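Local coordinates for surface presentation of antigens protein SpaO (PDB 4TT9), which is required for invasion and for secretion of the three Ipa proteins of Shigella, and of which this chain is the C-terminal SpoA domain, at residues 17-22 and 57-62; 24-29 and 48-53; 65-70 and 78-83. One frame throughout, in Å; residues are numbered along the deposited sequence.

Contact 1 of 3, residues 17-22 and 57-62; sequences INVKVD and KVNGSL
V58 packs beside V21, its partner in the ladder, with V58 CG2 3.8 Å from V21 CG1 and both side chains pointing the same way, while V58 CG1 meets V19 CG2 more loosely. The pairing is an antiparallel beta ladder of the SpoA domain, joining strand 18-31 to strand 54-58 where the latter enters the hairpin turn leading to strand 61-70. Branched valines suit this strand face, since two short methyl arms reach both neighbours. On the other face, D22 and K57 form a hydrogen-bonded pair: D22 N donates to K57 O at 2.7 Å and K57 N donates to D22 O at 3.0 Å. K57 CB touches D22 CB, but the extended lysine carries its amine away to a salt bridge with E27. D22 OD2 has a long, weak salt bridge from K20 NZ of its own strand. In the second subunit a strand pairs with 18-22, so the sheet continues across the interface.

N59 and G60 suit the type I' turn from V58 to S61: N59 takes a positive phi (49°), and a CB on G60 would be jammed against N59 O. N59 N donates to K20 O. With CG beside the backbone N (chi1 -66°), N59 OD1 accepts from K20 N at 3.0 Å, while N59 ND2 rests 3.6 Å from V19 CG1.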
loop_
_atom_site.group_PDB
_atom_site.type_symbol
_atom_site.label_atom_id
_atom_site.label_comp_id
_atom_site.label_asym_id
_atom_site.label_seq_id
_atom_site.Cartn_x
_atom_site.Cartn_y
_atom_site.Cartn_z
ATOM N N ILE B 17 21.182 4.406 8.703
ATOM C CA ILE B 17 21.033 3.253 7.825
ATOM C C ILE B 17 19.711 3.316 7.051
ATOM O O ILE B 17 18.687 3.723 7.603
ATOM C CB ILE B 17 21.150 1.943 8.633
ATOM C CG1 ILE B 17 20.177 0.882 8.110
ATOM C CG2 ILE B 17 20.920 2.209 10.120
ATOM C CD1 ILE B 17 20.188 -0.406 8.907
ATOM N N ASN B 18 19.738 2.920 5.779
ATOM C CA ASN B 18 18.582 3.066 4.900
ATOM C C ASN B 18 17.678 1.833 4.838
ATOM O O ASN B 18 18.157 0.719 4.651
ATOM C CB ASN B 18 19.043 3.444 3.492
ATOM C CG ASN B 18 17.892 3.632 2.537
ATOM O OD1 ASN B 18 17.307 2.664 2.064
ATOM N ND2 ASN B 18 17.562 4.882 2.238
ATOM N N VAL B 19 16.368 2.043 4.975
ATOM C CA VAL B 19 15.396 0.942 4.971
ATOM C C VAL B 19 14.159 1.182 4.101
ATOM O O VAL B 19 13.819 2.323 3.775
ATOM C CB VAL B 19 14.897 0.626 6.380
ATOM C CG1 VAL B 19 15.999 -0.015 7.212
ATOM C CG2 VAL B 19 14.373 1.887 7.029
ATOM N N LYS B 20 13.480 0.083 3.776
ATOM C CA LYS B 20 12.378 0.045 2.819
ATOM C C LYS B 20 11.036 0.013 3.544
ATOM O O LYS B 20 10.674 -0.999 4.149
ATOM C CB LYS B 20 12.558 -1.199 1.932
ATOM C CG LYS B 20 11.489 -1.518 0.877
ATOM C CD LYS B 20 11.993 -2.686 -0.003
ATOM C CE LYS B 20 10.882 -3.526 -0.620
ATOM N NZ LYS B 20 10.054 -4.239 0.387
ATOM N N VAL B 21 10.308 1.126 3.492
ATOM C CA VAL B 21 9.002 1.214 4.133
ATOM C C VAL B 21 7.874 1.074 3.103
ATOM O O VAL B 21 7.900 1.704 2.044
ATOM C CB VAL B 21 8.867 2.500 4.981
ATOM C CG1 VAL B 21 10.050 2.623 5.929
ATOM C CG2 VAL B 21 8.804 3.723 4.113
ATOM N N ASP B 22 6.914 0.201 3.387
ATOM C CA ASP B 22 5.820 -0.049 2.455
ATOM C C ASP B 22 4.514 0.469 3.044
ATOM O O ASP B 22 4.267 0.322 4.245
ATOM C CB ASP B 22 5.681 -1.547 2.157
ATOM C CG ASP B 22 6.563 -2.013 1.007
ATOM O OD1 ASP B 22 6.914 -1.186 0.147
ATOM O OD2 ASP B 22 6.891 -3.221 0.956
ATOM N N LYS B 57 4.810 -1.175 6.765
ATOM C CA LYS B 57 5.803 -2.225 6.868
ATOM C C LYS B 57 7.186 -1.646 6.666
ATOM O O LYS B 57 7.377 -0.760 5.837
ATOM C CB LYS B 57 5.559 -3.308 5.819
ATOM C CG LYS B 57 4.418 -4.264 6.121
ATOM C CD LYS B 57 4.491 -5.450 5.172
ATOM C CE LYS B 57 3.521 -6.550 5.542
ATOM N NZ LYS B 57 3.568 -7.657 4.541
ATOM N N VAL B 58 8.147 -2.137 7.434
ATOM C CA VAL B 58 9.532 -1.758 7.230
ATOM C C VAL B 58 10.313 -3.032 6.953
ATOM O O VAL B 58 10.337 -3.924 7.795
ATOM C CB VAL B 58 10.108 -1.065 8.468
ATOM C CG1 VAL B 58 11.587 -0.798 8.284
ATOM C CG2 VAL B 58 9.369 0.230 8.735
ATOM N N ASN B 59 10.936 -3.122 5.781
ATOM C CA ASN B 59 11.625 -4.347 5.369
ATOM C C ASN B 59 10.789 -5.606 5.551
ATOM O O ASN B 59 11.321 -6.655 5.933
ATOM C CB ASN B 59 12.984 -4.504 6.070
ATOM C CG ASN B 59 13.968 -3.443 5.650
ATOM O OD1 ASN B 59 13.735 -2.725 4.682
ATOM N ND2 ASN B 59 15.070 -3.339 6.364
ATOM N N GLY B 60 9.488 -5.492 5.288
ATOM C CA GLY B 60 8.595 -6.630 5.369
ATOM C C GLY B 60 7.998 -6.836 6.745
ATOM O O GLY B 60 7.123 -7.684 6.915
ATOM N N SER B 61 8.468 -6.072 7.728
ATOM C CA SER B 61 7.952 -6.173 9.095
ATOM C C SER B 61 6.820 -5.179 9.371
ATOM O O SER B 61 6.946 -3.998 9.075
ATOM C CB SER B 61 9.075 -5.960 10.124
ATOM O OG SER B 61 9.821 -7.141 10.376
ATOM N N LEU B 62 5.728 -5.672 9.951
ATOM C CA LEU B 62 4.612 -4.836 10.383
ATOM C C LEU B 62 5.029 -3.968 11.544
ATOM O O LEU B 62 5.265 -4.469 12.641
ATOM C CB LEU B 62 3.447 -5.707 10.849
ATOM C CG LEU B 62 2.103 -4.996 11.065
ATOM C CD1 LEU B 62 1.530 -4.564 9.729
ATOM C CD2 LEU B 62 1.096 -5.846 11.827
HETATM O O HOH W 1 8.468 -3.783 3.841
#

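Contact 2 of 3, residues 24-29 and 48-53; sequences ILLEKN and DDIVKH
I50 reaches across to L25 and L26 through one arm of its side chain. From CB, the CG2 branch stands between the backbone N and the carbonyl carbon, whereas I50 CG1 turns to the facing segment and comes 4.0 Å from L25 O. Beyond it, a chi2 of 73° sets I50 CD1 against L25 O at 3.6 Å and, at 3.8 Å, L26 CD1, the leucine and isoleucine side chains crossing at about a right angle. L25 adds a looser touch, its CD2 lying 4.2 Å from I50 O. No hydrogen bond joins the two segments; the contact is van der Waals, a methyl against a carbonyl oxygen and against another methyl. Isoleucine can bridge the gap, with I50 CA 6.3 Å from L25 CA, and its apolar tip suits a buried place beside L26. In the SpoA fold this is the corner at L25, where strand 18-31 changes direction and the loop before strand 54-58 packs against the bend. L25 also packs on V54, and L26 on F46 and on F23 of the second subunit; I24 and L26-N29 pair with a strand of that subunit. Within the loop, H53 ND1 donates a weak, bent hydrogen bond to D49 O.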
loop_
_atom_site.group_PDB
_atom_site.type_symbol
_atom_site.label_atom_id
_atom_site.label_comp_id
_atom_site.label_asym_id
_atom_site.label_seq_id
_atom_site.Cartn_x
_atom_site.Cartn_y
_atom_site.Cartn_z
ATOM N N ILE B 24 0.721 -0.271 2.651
ATOM C CA ILE B 24 0.036 -1.425 2.079
ATOM C C ILE B 24 -1.453 -1.352 2.346
ATOM O O ILE B 24 -1.878 -1.314 3.499
ATOM C CB ILE B 24 0.610 -2.720 2.685
ATOM C CG1 ILE B 24 2.003 -2.975 2.124
ATOM C CG2 ILE B 24 -0.306 -3.899 2.449
ATOM C CD1 ILE B 24 2.565 -4.287 2.515
ATOM N N LEU B 25 -2.241 -1.336 1.276
ATOM C CA LEU B 25 -3.680 -1.134 1.383
ATOM C C LEU B 25 -4.400 -2.438 1.660
ATOM O O LEU B 25 -5.339 -2.489 2.447
ATOM C CB LEU B 25 -4.204 -0.531 0.089
ATOM C CG LEU B 25 -3.609 0.828 -0.265
ATOM C CD1 LEU B 25 -4.205 1.381 -1.551
ATOM C CD2 LEU B 25 -3.842 1.789 0.868
ATOM N N LEU B 26 -3.944 -3.502 1.013
ATOM C CA LEU B 26 -4.653 -4.769 1.062
ATOM C C LEU B 26 -3.720 -5.894 0.689
ATOM O O LEU B 26 -2.907 -5.752 -0.219
ATOM C CB LEU B 26 -5.823 -4.748 0.079
ATOM C CG LEU B 26 -6.808 -5.908 0.194
ATOM C CD1 LEU B 26 -7.683 -5.730 1.422
ATOM C CD2 LEU B 26 -7.652 -6.022 -1.055
ATOM N N GLU B 27 -3.830 -7.005 1.406
ATOM C CA GLU B 27 -3.193 -8.243 1.005
ATOM C C GLU B 27 -4.317 -9.222 0.780
ATOM O O GLU B 27 -5.081 -9.510 1.703
ATOM C CB GLU B 27 -2.274 -8.792 2.098
ATOM C CG GLU B 27 -0.963 -8.054 2.287
ATOM C CD GLU B 27 -0.080 -8.710 3.332
ATOM O OE1 GLU B 27 -0.452 -9.789 3.841
ATOM O OE2 GLU B 27 0.990 -8.146 3.639
ATOM N N LYS B 28 -4.433 -9.715 -0.448
ATOM C CA LYS B 28 -5.426 -10.731 -0.760
ATOM C C LYS B 28 -4.725 -12.056 -1.037
ATOM O O LYS B 28 -3.846 -12.132 -1.898
ATOM C CB LYS B 28 -6.258 -10.308 -1.973
ATOM C CG LYS B 28 -7.576 -11.057 -2.107
ATOM C CD LYS B 28 -8.378 -10.554 -3.283
ATOM C CE LYS B 28 -9.857 -10.786 -3.057
ATOM N NZ LYS B 28 -10.115 -12.133 -2.498
ATOM N N ASN B 29 -5.091 -13.089 -0.284
ATOM C CA ASN B 29 -4.595 -14.435 -0.544
ATOM C C ASN B 29 -5.484 -15.088 -1.591
ATOM O O ASN B 29 -6.707 -15.106 -1.431
ATOM C CB ASN B 29 -4.605 -15.278 0.740
ATOM C CG ASN B 29 -3.391 -15.030 1.626
ATOM O OD1 ASN B 29 -2.302 -14.723 1.146
ATOM N ND2 ASN B 29 -3.578 -15.180 2.931
ATOM N N ASP B 48 -14.876 -0.184 2.789
ATOM C CA ASP B 48 -14.802 1.247 3.083
ATOM C C ASP B 48 -13.782 1.572 4.185
ATOM O O ASP B 48 -13.503 2.739 4.475
ATOM C CB ASP B 48 -16.186 1.770 3.463
ATOM C CG ASP B 48 -17.057 0.697 4.082
ATOM O OD1 ASP B 48 -16.500 -0.261 4.661
ATOM O OD2 ASP B 48 -18.299 0.813 3.992
ATOM N N ASP B 49 -13.225 0.529 4.792
ATOM C CA ASP B 49 -12.195 0.700 5.798
ATOM C C ASP B 49 -10.836 0.596 5.154
ATOM O O ASP B 49 -9.850 0.297 5.820
ATOM C CB ASP B 49 -12.318 -0.381 6.864
ATOM C CG ASP B 49 -13.672 -0.407 7.495
ATOM O OD1 ASP B 49 -14.654 -0.229 6.751
ATOM O OD2 ASP B 49 -13.757 -0.590 8.726
ATOM N N ILE B 50 -10.773 0.833 3.854
ATOM C CA ILE B 50 -9.538 0.567 3.135
ATOM C C ILE B 50 -8.580 1.743 3.211
ATOM O O ILE B 50 -7.378 1.569 3.044
ATOM C CB ILE B 50 -9.799 0.161 1.665
ATOM C CG1 ILE B 50 -8.721 -0.810 1.190
ATOM C CG2 ILE B 50 -9.915 1.379 0.754
ATOM C CD1 ILE B 50 -8.870 -2.179 1.782
ATOM N N VAL B 51 -9.111 2.933 3.470
ATOM C CA VAL B 51 -8.276 4.121 3.527
ATOM C C VAL B 51 -7.886 4.406 4.978
ATOM O O VAL B 51 -6.979 5.191 5.258
ATOM C CB VAL B 51 -8.989 5.324 2.880
ATOM C CG1 VAL B 51 -8.941 5.215 1.375
ATOM C CG2 VAL B 51 -10.439 5.405 3.346
ATOM N N LYS B 52 -8.571 3.731 5.894
ATOM C CA LYS B 52 -8.393 3.950 7.318
ATOM C C LYS B 52 -7.603 2.830 7.987
ATOM O O LYS B 52 -7.381 2.861 9.200
ATOM C CB LYS B 52 -9.758 4.072 7.987
ATOM C CG LYS B 52 -10.585 5.245 7.495
ATOM C CD LYS B 52 -9.903 6.569 7.803
ATOM C CE LYS B 52 -10.739 7.735 7.319
ATOM N NZ LYS B 52 -9.926 8.977 7.244
ATOM N N HIS B 53 -7.182 1.843 7.200
ATOM C CA HIS B 53 -6.419 0.713 7.725
ATOM C C HIS B 53 -5.232 0.357 6.845
ATOM O O HIS B 53 -5.068 -0.796 6.466
ATOM C CB HIS B 53 -7.307 -0.523 7.885
ATOM C CG HIS B 53 -8.337 -0.396 8.964
ATOM N ND1 HIS B 53 -9.493 0.340 8.802
ATOM C CD2 HIS B 53 -8.393 -0.914 10.211
ATOM C CE1 HIS B 53 -10.214 0.270 9.909
ATOM N NE2 HIS B 53 -9.568 -0.487 10.778
#

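Contact 3 of 3, residues 65-70 and 78-83; sequences HGELVS and EISSWM
H65 O is the tightly held point of this contact, gripped by three donors from the facing segment. S80 N (3.0 Å) and S81 N (3.2 Å) both approach in the plane of the carbonyl, and S80 OG comes from above that plane at 2.8 Å. A serine suits position 80 because its short side chain, with OG between the backbone N and the carbonyl carbon (chi1 50°), folds back to the acceptor already bound by its own N-H. H65 N closes the pair by donating to S81 O, and S81 OG sits close at the edge of the H65 ring, 3.1 Å from H65 CD2. Next along, G66 faces I79, with G66 CA 3.0 Å from E78 O, where a CB would have little space. E67 N then binds E78 O at 2.7 Å, and E78 N donates in return to E67 O.

The outer fringe is looser. M83 SD approaches the H65 ring obliquely, 4.7 Å from its centroid; H65 ND1 is held by N55. E67 and E78 lie on the same sheet face, their OE1 atoms 4.5 Å apart, a like-charge proximity that might raise the proton affinity of either acid. S80 and S81 together opposite H65 make a classic beta bulge, set where strand 75-79 of an antiparallel hairpin gives way to strand 81-82.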
loop_
_atom_site.group_PDB
_atom_site.type_symbol
_atom_site.label_atom_id
_atom_site.label_comp_id
_atom_site.label_asym_id
_atom_site.label_seq_id
_atom_site.Cartn_x
_atom_site.Cartn_y
_atom_site.Cartn_z
ATOM N N HIS B 65 0.072 0.913 11.691
ATOM C CA HIS B 65 -1.080 1.079 10.811
ATOM C C HIS B 65 -1.424 2.550 10.690
ATOM O O HIS B 65 -1.323 3.294 11.659
ATOM C CB HIS B 65 -2.282 0.322 11.371
ATOM C CG HIS B 65 -1.995 -1.111 11.698
ATOM N ND1 HIS B 65 -2.297 -2.145 10.835
ATOM C CD2 HIS B 65 -1.439 -1.685 12.791
ATOM C CE1 HIS B 65 -1.939 -3.294 11.387
ATOM N NE2 HIS B 65 -1.414 -3.040 12.572
ATOM N N GLY B 66 -1.829 2.983 9.508
ATOM C CA GLY B 66 -2.142 4.386 9.328
ATOM C C GLY B 66 -3.373 4.675 8.488
ATOM O O GLY B 66 -3.984 3.775 7.914
ATOM N N GLU B 67 -3.726 5.948 8.400
ATOM C CA GLU B 67 -4.898 6.355 7.646
ATOM C C GLU B 67 -4.461 7.271 6.517
ATOM O O GLU B 67 -3.688 8.201 6.730
ATOM C CB GLU B 67 -5.871 7.092 8.566
ATOM C CG GLU B 67 -5.987 6.461 9.952
ATOM C CD GLU B 67 -6.448 7.442 11.015
ATOM O OE1 GLU B 67 -7.216 8.367 10.667
ATOM O OE2 GLU B 67 -6.043 7.286 12.192
ATOM N N LEU B 68 -4.951 7.015 5.313
ATOM C CA LEU B 68 -4.618 7.868 4.183
ATOM C C LEU B 68 -5.507 9.087 4.228
ATOM O O LEU B 68 -6.726 8.972 4.364
ATOM C CB LEU B 68 -4.806 7.117 2.863
ATOM C CG LEU B 68 -4.786 7.897 1.547
ATOM C CD1 LEU B 68 -3.426 8.471 1.296
ATOM C CD2 LEU B 68 -5.184 6.994 0.414
ATOM N N VAL B 69 -4.893 10.261 4.143
ATOM C CA VAL B 69 -5.646 11.502 4.120
ATOM C C VAL B 69 -5.192 12.391 2.966
ATOM O O VAL B 69 -4.032 12.345 2.555
ATOM C CB VAL B 69 -5.517 12.262 5.451
ATOM C CG1 VAL B 69 -6.163 11.478 6.578
ATOM C CG2 VAL B 69 -4.065 12.539 5.763
ATOM N N SER B 70 -6.107 13.191 2.432
ATOM C CA SER B 70 -5.720 14.209 1.473
ATOM C C SER B 70 -5.144 15.344 2.273
ATOM O O SER B 70 -5.599 15.624 3.375
ATOM C CB SER B 70 -6.930 14.738 0.716
ATOM O OG SER B 70 -7.932 13.757 0.586
ATOM N N GLU B 78 -1.541 9.437 8.138
ATOM C CA GLU B 78 -1.568 9.713 9.565
ATOM C C GLU B 78 -1.428 8.387 10.294
ATOM O O GLU B 78 -2.003 7.383 9.872
ATOM C CB GLU B 78 -2.858 10.421 9.968
ATOM C CG GLU B 78 -2.866 10.910 11.420
ATOM C CD GLU B 78 -4.132 11.655 11.796
ATOM O OE1 GLU B 78 -4.811 12.193 10.894
ATOM O OE2 GLU B 78 -4.447 11.703 13.002
ATOM N N ILE B 79 -0.653 8.378 11.373
ATOM C CA ILE B 79 -0.346 7.136 12.072
ATOM C C ILE B 79 -1.303 6.900 13.234
ATOM O O ILE B 79 -1.497 7.762 14.090
ATOM C CB ILE B 79 1.115 7.115 12.560
ATOM C CG1 ILE B 79 2.053 7.417 11.397
ATOM C CG2 ILE B 79 1.467 5.767 13.174
ATOM C CD1 ILE B 79 3.445 7.714 11.837
ATOM N N SER B 80 -1.897 5.715 13.254
ATOM C CA SER B 80 -2.905 5.391 14.245
ATOM C C SER B 80 -2.373 4.377 15.235
ATOM O O SER B 80 -2.886 4.273 16.349
ATOM C CB SER B 80 -4.164 4.858 13.564
ATOM O OG SER B 80 -3.856 3.833 12.635
ATOM N N SER B 81 -1.352 3.630 14.821
ATOM C CA SER B 81 -0.669 2.686 15.699
ATOM C C SER B 81 0.757 2.432 15.213
ATOM O O SER B 81 1.008 2.398 14.014
ATOM C CB SER B 81 -1.455 1.375 15.833
ATOM O OG SER B 81 -1.852 0.854 14.580
ATOM N N TRP B 82 1.691 2.280 16.148
ATOM C CA TRP B 82 3.093 2.065 15.810
ATOM C C TRP B 82 3.692 1.084 16.794
ATOM O O TRP B 82 3.665 1.321 17.994
ATOM C CB TRP B 82 3.856 3.376 15.867
ATOM C CG TRP B 82 5.096 3.365 15.054
ATOM C CD1 TRP B 82 6.371 3.434 15.510
ATOM C CD2 TRP B 82 5.185 3.270 13.628
ATOM N NE1 TRP B 82 7.250 3.410 14.459
ATOM C CE2 TRP B 82 6.544 3.304 13.290
ATOM C CE3 TRP B 82 4.239 3.165 12.603
ATOM C CZ2 TRP B 82 6.988 3.229 11.967
ATOM C CZ3 TRP B 82 4.677 3.097 11.294
ATOM C CH2 TRP B 82 6.036 3.131 10.987
ATOM N N MET B 83 4.255 -0.003 16.284
ATOM C CA MET B 83 4.496 -1.188 17.098
ATOM C C MET B 83 5.966 -1.502 17.401
ATOM O O MET B 83 6.330 -2.671 17.524
ATOM C CB MET B 83 3.837 -2.392 16.416
ATOM C CG MET B 83 2.353 -2.188 16.136
ATOM S SD MET B 83 1.753 -3.114 14.711
ATOM C CE MET B 83 2.249 -4.775 15.144
#

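From the N terminus, the chain enters strand 18-31 through 17-22, the first half of contact 1, and turns its corner at 24-29, the first half of contact 2. After helix 32-36 and strand 43-45, the loop 48-53 returns to that corner and closes contact 2. Strand 54-58 then brings 57-62 back to close contact 1, so contact 2 is nested within the larger loop. Contact 3 follows in series, pairing strand 61-70 with strands 75-79 and 81-82 and closing the loop between them. Strand 61-70 joins contacts 1 and 3, where L62 packs on M83; K57 bridges contacts 1 and 2 through E27; and V51 probably hydrogen-bonds to L68 between contacts 2 and 3.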